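Local coordinates for protein HTH-type transcriptional repressor MdtR (Bacillus subtilis, PDB 1S3J) that is a homodimeric MarR-family repressor that binds the mdtRP promoter region directly and shuts down this multidrug resistance operon, at residues 23-28 with 116-121; 45-50 with 100-105; 67-72 with 81-86. All blocks are in the same frame, centred on the assembly; numbering follows the deposited sequence.

Contact 1. Residues 23-28 with 116-121; sequences QPEMLE and MARYLS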
ATOM      1  N   GLN A  23      -1.854   2.188  -7.890  1.00 44.04           N
ATOM      2  CA  GLN A  23      -2.357   2.845  -6.683  1.00 45.41           C
ATOM      3  C   GLN A  23      -3.088   4.157  -6.963  1.00 46.03           C
ATOM      4  O   GLN A  23      -4.238   4.285  -6.552  1.00 46.13           O
ATOM      5  CB  GLN A  23      -1.258   3.053  -5.639  1.00 45.56           C
ATOM      6  CG  GLN A  23      -1.786   3.439  -4.277  1.00 47.41           C
ATOM      7  CD  GLN A  23      -1.325   4.816  -3.817  1.00 49.61           C
ATOM      8  OE1 GLN A  23      -1.247   5.771  -4.616  1.00 50.75           O
ATOM      9  NE2 GLN A  23      -1.021   4.927  -2.520  1.00 50.54           N
ATOM     10  N   PRO A  24      -2.470   5.115  -7.656  1.00 46.87           N
ATOM     11  CA  PRO A  24      -3.179   6.358  -8.003  1.00 47.60           C
ATOM     12  C   PRO A  24      -4.501   6.096  -8.735  1.00 48.61           C
ATOM     13  O   PRO A  24      -5.486   6.783  -8.462  1.00 48.58           O
ATOM     14  CB  PRO A  24      -2.192   7.090  -8.921  1.00 47.47           C
ATOM     15  CG  PRO A  24      -0.863   6.565  -8.519  1.00 47.20           C
ATOM     16  CD  PRO A  24      -1.088   5.118  -8.170  1.00 46.84           C
ATOM     17  N   GLU A  25      -4.526   5.108  -9.630  1.00 49.39           N
ATOM     18  CA  GLU A  25      -5.741   4.803 -10.377  1.00 50.43           C
ATOM     19  C   GLU A  25      -6.842   4.277  -9.459  1.00 51.20           C
ATOM     20  O   GLU A  25      -8.005   4.636  -9.621  1.00 50.92           O
ATOM     21  CB  GLU A  25      -5.461   3.799 -11.497  1.00 50.64           C
ATOM     22  CG  GLU A  25      -5.854   4.284 -12.877  1.00 51.60           C
ATOM     23  CD  GLU A  25      -5.504   3.281 -13.962  1.00 53.22           C
ATOM     24  OE1 GLU A  25      -4.363   2.762 -13.964  1.00 54.04           O
ATOM     25  OE2 GLU A  25      -6.374   3.020 -14.818  1.00 55.68           O
HETATM   26  N   MSE A  26      -6.465   3.433  -8.500  1.00 52.17           N
HETATM   27  CA  MSE A  26      -7.403   2.918  -7.513  1.00 53.27           C
HETATM   28  C   MSE A  26      -7.925   4.077  -6.668  1.00 53.29           C
HETATM   29  O   MSE A  26      -9.125   4.262  -6.561  1.00 53.09           O
HETATM   30  CB  MSE A  26      -6.765   1.867  -6.590  1.00 53.79           C
HETATM   31  CG  MSE A  26      -6.051   0.710  -7.282  1.00 56.17           C
HETATM   32 SE   MSE A  26      -7.145  -0.870  -7.482  0.88 61.52          SE
HETATM   33  CE  MSE A  26      -8.103  -0.288  -8.920  1.00 59.75           C
ATOM     34  N   LEU A  27      -7.018   4.855  -6.083  1.00 53.92           N
ATOM     35  CA  LEU A  27      -7.394   6.006  -5.244  1.00 54.57           C
ATOM     36  C   LEU A  27      -8.302   7.003  -5.951  1.00 54.96           C
ATOM     37  O   LEU A  27      -9.210   7.534  -5.339  1.00 54.80           O
ATOM     38  CB  LEU A  27      -6.163   6.755  -4.733  1.00 54.53           C
ATOM     39  CG  LEU A  27      -5.278   6.044  -3.704  1.00 55.49           C
ATOM     40  CD1 LEU A  27      -4.158   6.974  -3.233  1.00 56.08           C
ATOM     41  CD2 LEU A  27      -6.079   5.526  -2.518  1.00 56.00           C
ATOM     42  N   GLU A  28      -8.060   7.259  -7.231  1.00 55.46           N
ATOM     43  CA  GLU A  28      -8.846   8.252  -7.966  1.00 56.10           C
ATOM     44  C   GLU A  28     -10.266   7.719  -8.210  1.00 55.81           C
ATOM     45  O   GLU A  28     -11.235   8.472  -8.133  1.00 55.50           O
ATOM     46  CB  GLU A  28      -8.131   8.633  -9.280  1.00 56.40           C
ATOM     47  CG  GLU A  28      -8.884   9.564 -10.226  1.00 57.56           C
ATOM     48  CD  GLU A  28      -8.407   9.441 -11.671  1.00 60.34           C
ATOM     49  OE1 GLU A  28      -9.265   9.457 -12.594  1.00 62.00           O
ATOM     50  OE2 GLU A  28      -7.174   9.314 -11.897  1.00 61.12           O
HETATM   51  N   MSE A 116      -7.517  -3.534 -12.746  1.00 39.56           N
HETATM   52  CA  MSE A 116      -6.587  -4.662 -12.642  1.00 40.22           C
HETATM   53  C   MSE A 116      -6.567  -5.468 -13.925  1.00 40.08           C
HETATM   54  O   MSE A 116      -5.512  -5.854 -14.400  1.00 39.24           O
HETATM   55  CB  MSE A 116      -6.970  -5.582 -11.471  1.00 40.81           C
HETATM   56  CG  MSE A 116      -5.946  -6.687 -11.187  1.00 43.36           C
HETATM   57 SE   MSE A 116      -4.152  -6.001 -10.794  0.79 50.00          SE
HETATM   58  CE  MSE A 116      -4.598  -4.447  -9.801  1.00 46.06           C
ATOM     59  N   ALA A 117      -7.752  -5.692 -14.489  1.00 40.59           N
ATOM     60  CA  ALA A 117      -7.923  -6.549 -15.654  1.00 41.02           C
ATOM     61  C   ALA A 117      -7.326  -5.939 -16.917  1.00 40.94           C
ATOM     62  O   ALA A 117      -7.099  -6.657 -17.875  1.00 41.15           O
ATOM     63  CB  ALA A 117      -9.413  -6.883 -15.877  1.00 41.33           C
ATOM     64  N   ARG A 118      -7.081  -4.631 -16.930  1.00 40.89           N
ATOM     65  CA  ARG A 118      -6.362  -4.019 -18.049  1.00 41.28           C
ATOM     66  C   ARG A 118      -4.913  -4.470 -18.041  1.00 40.12           C
ATOM     67  O   ARG A 118      -4.311  -4.667 -19.091  1.00 40.10           O
ATOM     68  CB  ARG A 118      -6.420  -2.490 -18.002  1.00 42.17           C
ATOM     69  CG  ARG A 118      -7.742  -1.911 -18.499  1.00 45.34           C
ATOM     70  CD  ARG A 118      -7.702  -0.426 -18.908  1.00 48.74           C
ATOM     71  NE  ARG A 118      -6.465   0.269 -18.540  1.00 52.20           N
ATOM     72  CZ  ARG A 118      -6.229   0.849 -17.354  1.00 55.65           C
ATOM     73  NH1 ARG A 118      -7.133   0.815 -16.378  1.00 55.53           N
ATOM     74  NH2 ARG A 118      -5.066   1.463 -17.140  1.00 57.13           N
ATOM     75  N   TYR A 119      -4.354  -4.628 -16.851  1.00 39.04           N
ATOM     76  CA  TYR A 119      -2.999  -5.140 -16.720  1.00 38.31           C
ATOM     77  C   TYR A 119      -2.971  -6.642 -16.945  1.00 37.21           C
ATOM     78  O   TYR A 119      -2.182  -7.122 -17.730  1.00 37.43           O
ATOM     79  CB  TYR A 119      -2.399  -4.772 -15.371  1.00 38.22           C
ATOM     80  CG  TYR A 119      -2.261  -3.294 -15.170  1.00 38.39           C
ATOM     81  CD1 TYR A 119      -1.077  -2.635 -15.463  1.00 40.92           C
ATOM     82  CD2 TYR A 119      -3.322  -2.546 -14.686  1.00 39.74           C
ATOM     83  CE1 TYR A 119      -0.969  -1.253 -15.279  1.00 42.25           C
ATOM     84  CE2 TYR A 119      -3.225  -1.182 -14.501  1.00 39.74           C
ATOM     85  CZ  TYR A 119      -2.059  -0.539 -14.799  1.00 42.62           C
ATOM     86  OH  TYR A 119      -1.977   0.821 -14.600  1.00 45.03           O
ATOM     87  N   LEU A 120      -3.875  -7.368 -16.304  1.00 36.38           N
ATOM     88  CA  LEU A 120      -3.865  -8.828 -16.337  1.00 35.19           C
ATOM     89  C   LEU A 120      -4.125  -9.396 -17.723  1.00 34.68           C
ATOM     90  O   LEU A 120      -3.692 -10.507 -18.024  1.00 33.72           O
ATOM     91  CB  LEU A 120      -4.894  -9.391 -15.351  1.00 35.13           C
ATOM     92  CG  LEU A 120      -4.584  -9.089 -13.885  1.00 35.75           C
ATOM     93  CD1 LEU A 120      -5.673  -9.649 -12.965  1.00 36.01           C
ATOM     94  CD2 LEU A 120      -3.199  -9.608 -13.488  1.00 35.45           C
ATOM     95  N   SER A 121      -4.809  -8.636 -18.577  1.00 33.87           N
ATOM     96  CA  SER A 121      -5.154  -9.120 -19.899  1.00 33.84           C
ATOM     97  C   SER A 121      -3.946  -9.299 -20.838  1.00 33.26           C
ATOM     98  O   SER A 121      -4.090  -9.957 -21.861  1.00 33.18           O
ATOM     99  CB  SER A 121      -6.209  -8.228 -20.549  1.00 34.21           C
ATOM    100  OG  SER A 121      -5.713  -6.920 -20.739  1.00 36.86           O
TER
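Glu25 of helix 4-32 meets Arg118 and Tyr119 of helix 99-120, and its carboxylate carries the whole polar contact. One oxygen serves each partner. Glu25 OE2 takes Arg118 NH1 at 2.8 Å on its syn side, but 21° out of the carboxylate plane. A second, weak bond reaches the same oxygen from Arg118 NH2 at 3.1 Å. This is a salt bridge, but not a flat two-oxygen pairing. The carboxylate and guanidinium planes are 46° apart, and both terminal nitrogens, NH1 and NH2, converge on OE2. The Arg118 chain is sharply bent at chi3, and the guanidinium meets the carboxylate with its edge.

The other oxygen, Glu25 OE1, accepts a hydrogen bond from Tyr119 OH at 3.1 Å. The hydroxyl lies nearly in line with the C-O bond. The ring plane is turned 57° from the carboxylate, and OE1 stands at the ring edge.

The close packing lies on the inner side. Tyr119 is buried, and its ring also touches Lys21 and Ile22. Met26 and Met116, both selenomethionine, are buried there too, though Met26 SE stays 5.0 Å from Met116 CE. Met26 instead packs on Arg112 and Ile115 of helix 99-120, and Met116 on Ile22. The second subunit covers this end as well: its Ala142 packs on Tyr119 and its Gln12 on Met116. The salt bridge is on the looser side, where Arg118 is exposed. The contact thus joins the long N-terminal helix to the end of helix 99-120, next to the dimer interface of this MarR-family repressor. With a guanidinium and a hydroxyl donating to it, the Glu25 carboxylate is probably ionised, and Arg118 would balance most of its charge.

Contact 2. Residues 45-50 with 100-105; sequences SLKKHG and EGDIKF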
ATOM      1  N   SER A  45     -15.966  -6.087   4.695  1.00 37.12           N
ATOM      2  CA  SER A  45     -16.243  -6.877   5.895  1.00 38.18           C
ATOM      3  C   SER A  45     -17.742  -7.135   6.135  1.00 38.65           C
ATOM      4  O   SER A  45     -18.104  -8.170   6.667  1.00 39.19           O
ATOM      5  CB  SER A  45     -15.661  -6.208   7.137  1.00 38.24           C
ATOM      6  OG  SER A  45     -14.277  -5.979   6.957  1.00 40.11           O
ATOM      7  N   LEU A  46     -18.597  -6.198   5.762  1.00 39.17           N
ATOM      8  CA  LEU A  46     -20.032  -6.356   5.967  1.00 40.01           C
ATOM      9  C   LEU A  46     -20.697  -7.172   4.846  1.00 41.18           C
ATOM     10  O   LEU A  46     -21.648  -7.891   5.112  1.00 41.23           O
ATOM     11  CB  LEU A  46     -20.725  -4.992   6.138  1.00 39.20           C
ATOM     12  CG  LEU A  46     -20.328  -4.180   7.384  1.00 38.93           C
ATOM     13  CD1 LEU A  46     -21.189  -2.914   7.439  1.00 40.30           C
ATOM     14  CD2 LEU A  46     -20.453  -4.995   8.672  1.00 37.65           C
ATOM     15  N   LYS A  47     -20.207  -7.063   3.613  1.00 42.21           N
ATOM     16  CA  LYS A  47     -20.678  -7.935   2.532  1.00 43.51           C
ATOM     17  C   LYS A  47     -20.342  -9.405   2.841  1.00 44.44           C
ATOM     18  O   LYS A  47     -21.170 -10.290   2.661  1.00 44.48           O
ATOM     19  CB  LYS A  47     -20.084  -7.516   1.169  1.00 43.62           C
ATOM     20  CG  LYS A  47     -20.630  -8.279  -0.052  1.00 43.52           C
ATOM     21  CD  LYS A  47     -22.157  -8.234  -0.101  1.00 44.69           C
ATOM     22  CE  LYS A  47     -22.738  -8.936  -1.328  1.00 44.97           C
ATOM     23  NZ  LYS A  47     -22.772  -8.009  -2.482  1.00 44.77           N
ATOM     24  N   LYS A  48     -19.138  -9.644   3.341  1.00 45.78           N
ATOM     25  CA  LYS A  48     -18.680 -10.987   3.662  1.00 46.90           C
ATOM     26  C   LYS A  48     -19.415 -11.580   4.874  1.00 47.35           C
ATOM     27  O   LYS A  48     -19.971 -12.677   4.788  1.00 47.74           O
ATOM     28  CB  LYS A  48     -17.156 -10.990   3.886  1.00 47.31           C
ATOM     29  CG  LYS A  48     -16.596 -12.305   4.446  1.00 49.28           C
ATOM     30  CD  LYS A  48     -15.141 -12.575   4.051  1.00 52.18           C
ATOM     31  CE  LYS A  48     -15.047 -13.603   2.911  1.00 53.67           C
ATOM     32  NZ  LYS A  48     -13.713 -13.584   2.206  1.00 55.06           N
ATOM     33  N   HIS A  49     -19.435 -10.859   5.990  1.00 47.37           N
ATOM     34  CA  HIS A  49     -19.954 -11.406   7.241  1.00 47.38           C
ATOM     35  C   HIS A  49     -21.430 -11.114   7.528  1.00 46.84           C
ATOM     36  O   HIS A  49     -21.969 -11.609   8.514  1.00 46.65           O
ATOM     37  CB  HIS A  49     -19.095 -10.927   8.410  1.00 47.95           C
ATOM     38  CG  HIS A  49     -17.759 -11.594   8.476  1.00 50.06           C
ATOM     39  ND1 HIS A  49     -16.718 -11.256   7.638  1.00 52.90           N
ATOM     40  CD2 HIS A  49     -17.295 -12.589   9.269  1.00 53.07           C
ATOM     41  CE1 HIS A  49     -15.670 -12.018   7.909  1.00 53.51           C
ATOM     42  NE2 HIS A  49     -15.992 -12.831   8.900  1.00 54.21           N
ATOM     43  N   GLY A  50     -22.080 -10.325   6.679  1.00 46.25           N
ATOM     44  CA  GLY A  50     -23.457  -9.900   6.896  1.00 46.17           C
ATOM     45  C   GLY A  50     -23.632  -8.817   7.960  1.00 46.02           C
ATOM     46  O   GLY A  50     -24.085  -7.697   7.685  1.00 46.08           O
ATOM     47  N   GLU A 100     -28.354   0.336  -0.639  1.00 43.95           N
ATOM     48  CA  GLU A 100     -27.574   1.345  -1.355  1.00 44.93           C
ATOM     49  C   GLU A 100     -26.083   1.144  -1.137  1.00 45.11           C
ATOM     50  O   GLU A 100     -25.280   1.470  -2.007  1.00 45.26           O
ATOM     51  CB  GLU A 100     -27.971   2.765  -0.933  1.00 45.24           C
ATOM     52  CG  GLU A 100     -29.312   3.227  -1.480  1.00 47.24           C
ATOM     53  CD  GLU A 100     -30.454   3.102  -0.470  1.00 50.60           C
ATOM     54  OE1 GLU A 100     -31.420   3.899  -0.591  1.00 52.55           O
ATOM     55  OE2 GLU A 100     -30.399   2.222   0.441  1.00 50.48           O
ATOM     56  N   GLY A 101     -25.732   0.600   0.026  1.00 45.37           N
ATOM     57  CA  GLY A 101     -24.353   0.329   0.381  1.00 45.61           C
ATOM     58  C   GLY A 101     -23.808  -0.886  -0.335  1.00 45.69           C
ATOM     59  O   GLY A 101     -22.650  -0.892  -0.720  1.00 45.23           O
ATOM     60  N   ASP A 102     -24.643  -1.913  -0.488  1.00 45.93           N
ATOM     61  CA  ASP A 102     -24.312  -3.093  -1.285  1.00 46.27           C
ATOM     62  C   ASP A 102     -24.000  -2.669  -2.718  1.00 45.82           C
ATOM     63  O   ASP A 102     -22.996  -3.074  -3.294  1.00 45.90           O
ATOM     64  CB  ASP A 102     -25.490  -4.077  -1.277  1.00 46.81           C
ATOM     65  CG  ASP A 102     -25.155  -5.393  -1.922  1.00 48.02           C
ATOM     66  OD1 ASP A 102     -24.436  -6.205  -1.291  1.00 50.31           O
ATOM     67  OD2 ASP A 102     -25.570  -5.702  -3.057  1.00 50.14           O
ATOM     68  N   ILE A 103     -24.852  -1.823  -3.271  1.00 45.21           N
ATOM     69  CA  ILE A 103     -24.670  -1.313  -4.621  1.00 45.03           C
ATOM     70  C   ILE A 103     -23.384  -0.481  -4.723  1.00 44.73           C
ATOM     71  O   ILE A 103     -22.684  -0.548  -5.716  1.00 44.39           O
ATOM     72  CB  ILE A 103     -25.898  -0.478  -5.033  1.00 45.05           C
ATOM     73  CG1 ILE A 103     -27.127  -1.381  -5.189  1.00 45.82           C
ATOM     74  CG2 ILE A 103     -25.641   0.286  -6.324  1.00 44.86           C
ATOM     75  CD1 ILE A 103     -28.452  -0.627  -5.073  1.00 47.09           C
ATOM     76  N   LYS A 104     -23.076   0.289  -3.685  1.00 44.34           N
ATOM     77  CA  LYS A 104     -21.903   1.155  -3.703  1.00 43.99           C
ATOM     78  C   LYS A 104     -20.626   0.330  -3.577  1.00 43.46           C
ATOM     79  O   LYS A 104     -19.632   0.635  -4.246  1.00 42.37           O
ATOM     80  CB  LYS A 104     -21.960   2.210  -2.593  1.00 43.99           C
ATOM     81  CG  LYS A 104     -21.071   3.427  -2.833  1.00 45.39           C
ATOM     82  CD  LYS A 104     -21.396   4.095  -4.160  1.00 46.34           C
ATOM     83  CE  LYS A 104     -20.808   5.452  -4.258  1.00 47.29           C
ATOM     84  NZ  LYS A 104     -21.435   6.221  -5.356  1.00 48.90           N
ATOM     85  N   PHE A 105     -20.667  -0.720  -2.752  1.00 42.83           N
ATOM     86  CA  PHE A 105     -19.521  -1.615  -2.602  1.00 42.90           C
ATOM     87  C   PHE A 105     -19.233  -2.345  -3.913  1.00 43.71           C
ATOM     88  O   PHE A 105     -18.070  -2.666  -4.206  1.00 43.12           O
ATOM     89  CB  PHE A 105     -19.736  -2.638  -1.487  1.00 42.43           C
ATOM     90  CG  PHE A 105     -18.655  -3.674  -1.407  1.00 41.38           C
ATOM     91  CD1 PHE A 105     -17.386  -3.336  -0.942  1.00 42.24           C
ATOM     92  CD2 PHE A 105     -18.881  -4.965  -1.842  1.00 41.34           C
ATOM     93  CE1 PHE A 105     -16.375  -4.288  -0.882  1.00 42.15           C
ATOM     94  CE2 PHE A 105     -17.871  -5.926  -1.789  1.00 41.70           C
ATOM     95  CZ  PHE A 105     -16.627  -5.593  -1.304  1.00 42.19           C
TER
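The Lys47 chain leaves its helix on the side away from its own N (chi1 -174°), then bends at chi2 and again at chi4. These turns carry NZ across to Asp102. The Asp102 carboxylate comes forward to meet it, its CG also turned away from the backbone N (chi1 -172°). The contact belongs to the winged helix-turn-helix fold of the MarR family. It joins the C-terminal end of helix 37-49 to the first turns of helix 99-120, the helix that follows the wing.

Lys47 has two parts. Its polar end makes a salt bridge: Lys47 NZ donates to Asp102 OD1 at 2.7 Å. The amine comes in on the syn side of that oxygen, 24° out of the carboxylate plane. The same ammonium has a second acidic partner in Glu106, one turn further along helix 99-120, so two negative charges probably share it. The two side chains cross at a slant, and Lys47 CE also comes within 3.2 Å of Asp102 OD1.

The apolar part of Lys47 rests against Phe105. Lys47 CG and Phe105 CE2 are 4.0 Å apart, and Lys47 CB is equally close to the same ring carbon. Phe105 is buried and points back to helix 37-49, where it packs on Leu40, Leu43 and Ala44. The methylenes of Lys47 therefore cover part of a hydrophobic layer, while the charged end reaches its acids at the more exposed margin. Leu97 of strand 93-97 touches both Lys47 and Asp102 and brings the wing up to this corner. The backbones come closest here, with 7.2 Å between Lys47 CA and Asp102 CA. Of the two carboxylate oxygens, OD2 of Asp102 is the more distant, at 3.7 Å from Lys47 NZ.

Contact 3. Residues 67-72 with 81-86; sequences AVTLMA and IARTHN
The guanidinium of Arg83 lies against the methyl group of Ala72. Ala72 CB sits 3.4 Å above the guanidinium plane, offset toward its rim, and is 3.5 Å from Arg83 NH1. The edge of the same group is turned to the backbone of Thr69. Arg83 NH2 is 3.6 Å from Thr69 O, and no hydrogen bond forms there. The Thr69 side chain crosses Arg83 at about a right angle, and its methyl, CG2, comes near NH1. Arg83 starts with CG beside its backbone N (chi1 -60°) and bends at chi3, which lays the flat group over the helix surface.

The firmer polar partner of Arg83 is Asp73, which follows Ala72 in the helix and forms a salt bridge with NH2. Glu76 makes a long, weak ion pair with NE. Helix 65-77 is the second helix of the predicted helix-turn-helix, so in a MarR protein it is the expected DNA-recognition helix. Strand 81-85 is the first strand of the wing. Over these short segments their directions make an angle of 126°, with their axes 10.7 Å apart at the closest.

Ile81 meets the same alanine. Its CD1 reaches the Ala72 methyl, 3.8 Å from CB, and also lies against the Ala72 carbonyl. The buried Ile81 also packs on Leu43 and Leu46 of helix 37-49 and on Leu95 of the neighbouring strand.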
ATOM      1  N   ALA A  67     -12.692   5.104  16.442  1.00 38.28           N
ATOM      2  CA  ALA A  67     -12.340   5.232  15.019  1.00 37.36           C
ATOM      3  C   ALA A  67     -13.403   4.617  14.103  1.00 36.23           C
ATOM      4  O   ALA A  67     -13.781   5.206  13.085  1.00 35.01           O
ATOM      5  CB  ALA A  67     -10.989   4.579  14.744  1.00 36.90           C
ATOM      6  N   VAL A  68     -13.891   3.434  14.466  1.00 35.44           N
ATOM      7  CA  VAL A  68     -14.938   2.771  13.660  1.00 35.38           C
ATOM      8  C   VAL A  68     -16.263   3.532  13.720  1.00 34.71           C
ATOM      9  O   VAL A  68     -16.967   3.662  12.722  1.00 35.06           O
ATOM     10  CB  VAL A  68     -15.152   1.302  14.071  1.00 35.03           C
ATOM     11  CG1 VAL A  68     -16.272   0.656  13.219  1.00 35.82           C
ATOM     12  CG2 VAL A  68     -13.880   0.549  13.901  1.00 34.16           C
ATOM     13  N   THR A  69     -16.587   4.057  14.891  1.00 34.81           N
ATOM     14  CA  THR A  69     -17.827   4.804  15.102  1.00 34.16           C
ATOM     15  C   THR A  69     -17.866   6.010  14.190  1.00 33.88           C
ATOM     16  O   THR A  69     -18.931   6.370  13.674  1.00 33.99           O
ATOM     17  CB  THR A  69     -17.922   5.221  16.583  1.00 34.53           C
ATOM     18  OG1 THR A  69     -18.237   4.066  17.382  1.00 36.83           O
ATOM     19  CG2 THR A  69     -19.055   6.219  16.844  1.00 32.96           C
ATOM     20  N   LEU A  70     -16.713   6.641  13.968  1.00 33.29           N
ATOM     21  CA  LEU A  70     -16.654   7.757  13.023  1.00 32.82           C
ATOM     22  C   LEU A  70     -16.794   7.287  11.564  1.00 33.18           C
ATOM     23  O   LEU A  70     -17.411   7.962  10.744  1.00 33.11           O
ATOM     24  CB  LEU A  70     -15.369   8.559  13.199  1.00 32.43           C
ATOM     25  CG  LEU A  70     -15.196   9.749  12.262  1.00 31.91           C
ATOM     26  CD1 LEU A  70     -16.334  10.736  12.500  1.00 32.78           C
ATOM     27  CD2 LEU A  70     -13.837  10.423  12.465  1.00 31.95           C
HETATM   28  N   MSE A  71     -16.212   6.147  11.222  1.00 34.08           N
HETATM   29  CA  MSE A  71     -16.392   5.603   9.871  1.00 34.83           C
HETATM   30  C   MSE A  71     -17.878   5.310   9.663  1.00 34.48           C
HETATM   31  O   MSE A  71     -18.456   5.660   8.645  1.00 33.11           O
HETATM   32  CB  MSE A  71     -15.609   4.312   9.696  1.00 35.23           C
HETATM   33  CG  MSE A  71     -14.112   4.500   9.568  1.00 37.65           C
HETATM   34 SE   MSE A  71     -13.222   2.790   9.864  0.89 43.54          SE
HETATM   35  CE  MSE A  71     -11.593   3.472  10.761  1.00 41.53           C
ATOM     36  N   ALA A  72     -18.473   4.651  10.652  1.00 34.73           N
ATOM     37  CA  ALA A  72     -19.893   4.326  10.627  1.00 35.09           C
ATOM     38  C   ALA A  72     -20.748   5.574  10.451  1.00 35.23           C
ATOM     39  O   ALA A  72     -21.690   5.547   9.677  1.00 35.29           O
ATOM     40  CB  ALA A  72     -20.283   3.585  11.892  1.00 35.41           C
ATOM     41  N   ILE A  81     -24.795   2.116   5.313  1.00 36.54           N
ATOM     42  CA  ILE A  81     -24.925   1.149   6.378  1.00 36.35           C
ATOM     43  C   ILE A  81     -26.045   1.563   7.328  1.00 36.22           C
ATOM     44  O   ILE A  81     -26.472   2.720   7.330  1.00 35.89           O
ATOM     45  CB  ILE A  81     -23.619   1.036   7.181  1.00 36.20           C
ATOM     46  CG1 ILE A  81     -23.368   2.319   7.964  1.00 35.90           C
ATOM     47  CG2 ILE A  81     -22.445   0.677   6.262  1.00 36.39           C
ATOM     48  CD1 ILE A  81     -22.340   2.159   9.003  1.00 37.68           C
ATOM     49  N   ALA A  82     -26.471   0.614   8.152  1.00 36.16           N
ATOM     50  CA  ALA A  82     -27.394   0.878   9.250  1.00 36.62           C
ATOM     51  C   ALA A  82     -26.789   0.340  10.532  1.00 36.40           C
ATOM     52  O   ALA A  82     -26.059  -0.658  10.511  1.00 36.64           O
ATOM     53  CB  ALA A  82     -28.753   0.228   8.976  1.00 36.38           C
ATOM     54  N   ARG A  83     -27.056   1.028  11.632  1.00 36.63           N
ATOM     55  CA  ARG A  83     -26.735   0.529  12.943  1.00 37.63           C
ATOM     56  C   ARG A  83     -27.988  -0.025  13.588  1.00 38.05           C
ATOM     57  O   ARG A  83     -29.054   0.551  13.457  1.00 38.12           O
ATOM     58  CB  ARG A  83     -26.189   1.633  13.846  1.00 38.26           C
ATOM     59  CG  ARG A  83     -24.940   2.295  13.361  1.00 39.00           C
ATOM     60  CD  ARG A  83     -24.273   3.130  14.405  1.00 40.51           C
ATOM     61  NE  ARG A  83     -23.888   4.427  13.865  1.00 44.12           N
ATOM     62  CZ  ARG A  83     -22.730   5.022  14.093  1.00 47.38           C
ATOM     63  NH1 ARG A  83     -21.808   4.464  14.880  1.00 47.23           N
ATOM     64  NH2 ARG A  83     -22.484   6.189  13.531  1.00 48.20           N
ATOM     65  N   THR A  84     -27.833  -1.138  14.297  1.00 38.94           N
ATOM     66  CA  THR A  84     -28.901  -1.771  15.076  1.00 39.51           C
ATOM     67  C   THR A  84     -28.332  -2.264  16.420  1.00 40.50           C
ATOM     68  O   THR A  84     -27.115  -2.418  16.584  1.00 39.49           O
ATOM     69  CB  THR A  84     -29.553  -2.934  14.277  1.00 39.87           C
ATOM     70  OG1 THR A  84     -28.558  -3.811  13.713  1.00 37.98           O
ATOM     71  CG2 THR A  84     -30.326  -2.382  13.039  1.00 39.79           C
ATOM     72  N   HIS A  85     -29.208  -2.465  17.400  1.00 41.64           N
ATOM     73  CA  HIS A  85     -28.790  -3.042  18.667  1.00 42.71           C
ATOM     74  C   HIS A  85     -28.589  -4.530  18.479  1.00 42.86           C
ATOM     75  O   HIS A  85     -29.327  -5.186  17.731  1.00 42.94           O
ATOM     76  CB  HIS A  85     -29.814  -2.777  19.762  1.00 43.57           C
ATOM     77  CG  HIS A  85     -30.067  -1.319  19.990  1.00 47.01           C
ATOM     78  ND1 HIS A  85     -29.088  -0.460  20.441  1.00 49.98           N
ATOM     79  CD2 HIS A  85     -31.170  -0.561  19.788  1.00 49.47           C
ATOM     80  CE1 HIS A  85     -29.585   0.760  20.530  1.00 50.30           C
ATOM     81  NE2 HIS A  85     -30.847   0.724  20.145  1.00 50.46           N
ATOM     82  N   ASN A  86     -27.581  -5.041  19.170  1.00 42.46           N
ATOM     83  CA  ASN A  86     -27.243  -6.442  19.170  1.00 42.29           C
ATOM     84  C   ASN A  86     -28.302  -7.174  19.971  1.00 42.61           C
ATOM     85  O   ASN A  86     -28.770  -6.663  20.980  1.00 41.72           O
ATOM     86  CB  ASN A  86     -25.871  -6.602  19.817  1.00 42.06           C
ATOM     87  CG  ASN A  86     -25.382  -8.031  19.841  1.00 40.84           C
ATOM     88  OD1 ASN A  86     -25.650  -8.762  20.785  1.00 38.75           O
ATOM     89  ND2 ASN A  86     -24.614  -8.418  18.825  1.00 37.37           N
TER

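From the N terminus, helix 4-32 comes first, and its residues 23-28 pair with 116-121 near the end of helix 99-120. Contact 1 thus closes the longest loop. Inside it, contact 2 joins the end of helix 37-49 to the start of the same helix 99-120. Contact 3, nested inside contact 2, closes a short loop of eight residues, the end of helix 65-77 and the link into strand 81-85. None of the loops cross. Contacts 2 and 3 touch where Leu46 CD1 meets Ile81 CG2, 4.0 Å away. Contact 1 lies apart, its centre about 30 Å from that of contact 3. Helix 99-120 connects the dimerisation end to the DNA-binding winged-helix end.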